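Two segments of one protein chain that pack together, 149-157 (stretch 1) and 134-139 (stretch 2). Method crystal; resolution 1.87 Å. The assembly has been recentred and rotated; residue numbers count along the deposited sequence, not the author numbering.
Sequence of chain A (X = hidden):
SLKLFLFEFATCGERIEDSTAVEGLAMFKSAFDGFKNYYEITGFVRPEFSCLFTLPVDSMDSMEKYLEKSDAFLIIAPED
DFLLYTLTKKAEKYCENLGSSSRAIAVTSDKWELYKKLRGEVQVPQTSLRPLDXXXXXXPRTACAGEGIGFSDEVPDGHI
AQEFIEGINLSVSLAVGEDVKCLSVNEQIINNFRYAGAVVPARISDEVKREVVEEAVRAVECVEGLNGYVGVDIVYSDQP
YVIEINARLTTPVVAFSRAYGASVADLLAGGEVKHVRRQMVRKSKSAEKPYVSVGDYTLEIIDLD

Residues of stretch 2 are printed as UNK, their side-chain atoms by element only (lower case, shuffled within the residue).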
# COMPACT_ATOMS: atom_id res chain seq x y z
N ILE A 149 6.81 16.05 -0.57
CA ILE A 149 5.59 16.72 -0.14
C ILE A 149 5.89 17.82 0.88
O ILE A 149 6.74 17.64 1.75
CB ILE A 149 4.60 15.73 0.51
CG1 ILE A 149 4.25 14.62 -0.48
CG2 ILE A 149 3.34 16.46 0.94
CD1 ILE A 149 3.34 13.54 0.09
N GLY A 150 5.20 18.94 0.76
CA GLY A 150 5.42 20.04 1.68
C GLY A 150 4.86 21.35 1.18
O GLY A 150 4.27 21.42 0.10
N PHE A 151 5.03 22.40 1.98
CA PHE A 151 4.55 23.72 1.61
C PHE A 151 5.47 24.31 0.55
O PHE A 151 6.68 24.09 0.56
CB PHE A 151 4.52 24.65 2.83
CG PHE A 151 3.53 24.23 3.88
CD1 PHE A 151 2.18 24.11 3.57
CD2 PHE A 151 3.95 23.97 5.18
CE1 PHE A 151 1.26 23.73 4.54
CE2 PHE A 151 3.04 23.59 6.16
CZ PHE A 151 1.69 23.47 5.84
N SER A 152 4.88 25.07 -0.37
CA SER A 152 5.64 25.70 -1.44
C SER A 152 4.77 26.79 -2.06
O SER A 152 3.58 26.60 -2.26
CB SER A 152 6.02 24.67 -2.50
OG SER A 152 6.75 25.28 -3.56
N ASP A 153 5.37 27.94 -2.35
CA ASP A 153 4.62 29.03 -2.95
C ASP A 153 4.27 28.70 -4.40
O ASP A 153 3.22 29.08 -4.89
CB ASP A 153 5.42 30.32 -2.89
CG ASP A 153 5.75 30.73 -1.47
OD1 ASP A 153 6.49 29.99 -0.79
OD2 ASP A 153 5.25 31.79 -1.02
N GLU A 154 5.16 27.97 -5.07
CA GLU A 154 4.93 27.60 -6.46
C GLU A 154 4.79 26.09 -6.64
O GLU A 154 5.18 25.31 -5.77
CB GLU A 154 6.07 28.11 -7.34
CG GLU A 154 6.22 29.62 -7.36
CD GLU A 154 4.97 30.33 -7.85
OE1 GLU A 154 4.48 29.99 -8.94
OE2 GLU A 154 4.47 31.22 -7.13
N VAL A 155 4.23 25.68 -7.77
CA VAL A 155 4.07 24.27 -8.07
C VAL A 155 5.09 23.89 -9.14
O VAL A 155 4.96 24.29 -10.30
CB VAL A 155 2.66 23.95 -8.60
CG1 VAL A 155 2.54 22.45 -8.88
CG2 VAL A 155 1.61 24.40 -7.60
N PRO A 156 6.12 23.13 -8.78
CA PRO A 156 7.12 22.75 -9.78
C PRO A 156 6.55 21.78 -10.81
O PRO A 156 5.55 21.10 -10.55
CB PRO A 156 8.23 22.12 -8.95
CG PRO A 156 7.48 21.50 -7.82
CD PRO A 156 6.47 22.58 -7.46
N ASP A 157 7.18 21.72 -11.98
CA ASP A 157 6.73 20.82 -13.05
C ASP A 157 6.73 19.39 -12.53
O ASP A 157 7.69 18.95 -11.90
CB ASP A 157 7.67 20.94 -14.25
CG ASP A 157 7.64 22.32 -14.88
OD1 ASP A 157 7.80 23.31 -14.14
OD2 ASP A 157 7.48 22.41 -16.12
N UNK A 134 -6.56 28.36 -1.37
CA UNK A 134 -6.68 27.77 -0.04
C UNK A 134 -5.33 27.22 0.40
O UNK A 134 -4.44 27.03 -0.42
s UNK A 134 -7.30 25.27 -1.18
c UNK A 134 -7.70 26.64 -0.04
N UNK A 135 -5.17 26.98 1.70
CA UNK A 135 -3.93 26.41 2.21
C UNK A 135 -3.70 25.10 1.47
O UNK A 135 -4.59 24.24 1.43
c UNK A 135 -2.85 25.42 4.31
n UNK A 135 -2.16 24.08 7.83
c UNK A 135 -1.94 24.35 6.38
c UNK A 135 -3.11 25.09 5.76
c UNK A 135 -4.05 26.14 3.71
N UNK A 136 -2.53 24.96 0.87
CA UNK A 136 -2.22 23.76 0.11
C UNK A 136 -0.77 23.32 0.27
O UNK A 136 0.08 24.07 0.74
c UNK A 136 0.54 25.13 -3.35
c UNK A 136 -1.51 24.88 -2.07
c UNK A 136 -0.69 27.09 -2.66
c UNK A 136 -1.64 26.27 -2.04
c UNK A 136 0.40 26.52 -3.31
c UNK A 136 -0.41 24.32 -2.72
c UNK A 136 -2.52 24.00 -1.38
N UNK A 137 -0.50 22.08 -0.12
CA UNK A 137 0.85 21.54 -0.08
C UNK A 137 1.08 21.01 -1.48
O UNK A 137 0.13 20.80 -2.23
c UNK A 137 0.03 18.10 1.56
c UNK A 137 -0.07 19.31 0.65
c UNK A 137 0.86 20.90 2.35
c UNK A 137 0.99 20.38 0.93
N UNK A 138 2.34 20.81 -1.85
CA UNK A 138 2.62 20.27 -3.17
C UNK A 138 3.11 18.84 -3.01
O UNK A 138 3.63 18.47 -1.96
c UNK A 138 5.01 21.08 -3.15
c UNK A 138 3.19 22.51 -4.15
c UNK A 138 3.69 21.09 -3.92
c UNK A 138 6.19 21.58 -3.96
N UNK A 139 2.91 18.04 -4.05
CA UNK A 139 3.36 16.66 -4.03
C UNK A 139 3.56 16.17 -5.45
O UNK A 139 2.87 16.61 -6.37
n UNK A 139 -0.74 14.14 -0.76
c UNK A 139 2.36 15.78 -3.27
c UNK A 139 0.22 14.28 -1.90
c UNK A 139 0.96 15.75 -3.83
c UNK A 139 -0.07 15.53 -2.72
O HOH W 1 2.16 25.34 -0.18

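Position 134 carries two side-chain atoms, one carbon and then one sulfur. It lies out of reach of stretch 1. A carbon followed by a terminal sulfur is Cys134.

Position 135 has four carbons in a row ending in nitrogen. The chain is fully extended, with all four chi angles t. Its last carbon lies 3.7 Å from CE1 of Phe151. An unbranched chain of this length ending in nitrogen is a lysine, Lys135, and the carbon at Phe151 is CE.

Position 136 has one carbon and then a ring of six carbons, with no oxygen on it. CA-to-CB points away from stretch 1, but the ring comes nearer. The ring carbon farthest from CB sits 3.3 Å from O of Ser152. This is Phe136, and that carbon is CZ. O of Asp153 lies at the edge of the ring, 4.1 Å from CZ of Phe136.

Position 137 has four carbons, forked at the first, with one arm two carbons long. The short arm ends 3.6 Å from CE1 of Phe151. The tip of the long arm is 3.7 Å from CG2 of Ile149. The fork with unequal arms gives Ile137, so these atoms are CG2 and CD1.

Position 138 has the same count and the same fork. The tip of its long arm is 3.4 Å from CB of Ser152 and 3.7 Å from CD of Pro156. The short arm is 4.2 Å from CG2 of Val155. This is Ile138, which has the largest area covered by the other stretch.

Position 139 has four carbons in a row ending in nitrogen. Its CB is 3.6 Å from CG1 of Ile149. This is Lys139, whose chain bends at chi3 (m).

The contact is built on one antiparallel bridge between Gly150 and Ile138. N of Ile138 donates to O of Gly150 at 2.8 Å, nearly straight. N of Gly150 donates to O of Ile138 at 3.2 Å. CA of Ile149 also approaches O of Ile138, at 3.2 Å, as a CA-H...O contact. The backbone angles of Gly150 call for glycine, since a CB would jam against the preceding carbonyl. Past the bridge, a water takes over the link: it donates to O of Phe136 at 2.6 Å and accepts from N of Ser152 at 2.7 Å. OG of Ser152 donates to O of Glu154 at 2.7 Å, tying the loop to itself. Apolar side chains complete the packing: Ile137 meets Ile149 and Phe151, while Ile138 meets Val155 and Pro156.

Stretch 2 (134-139) CKFIIK
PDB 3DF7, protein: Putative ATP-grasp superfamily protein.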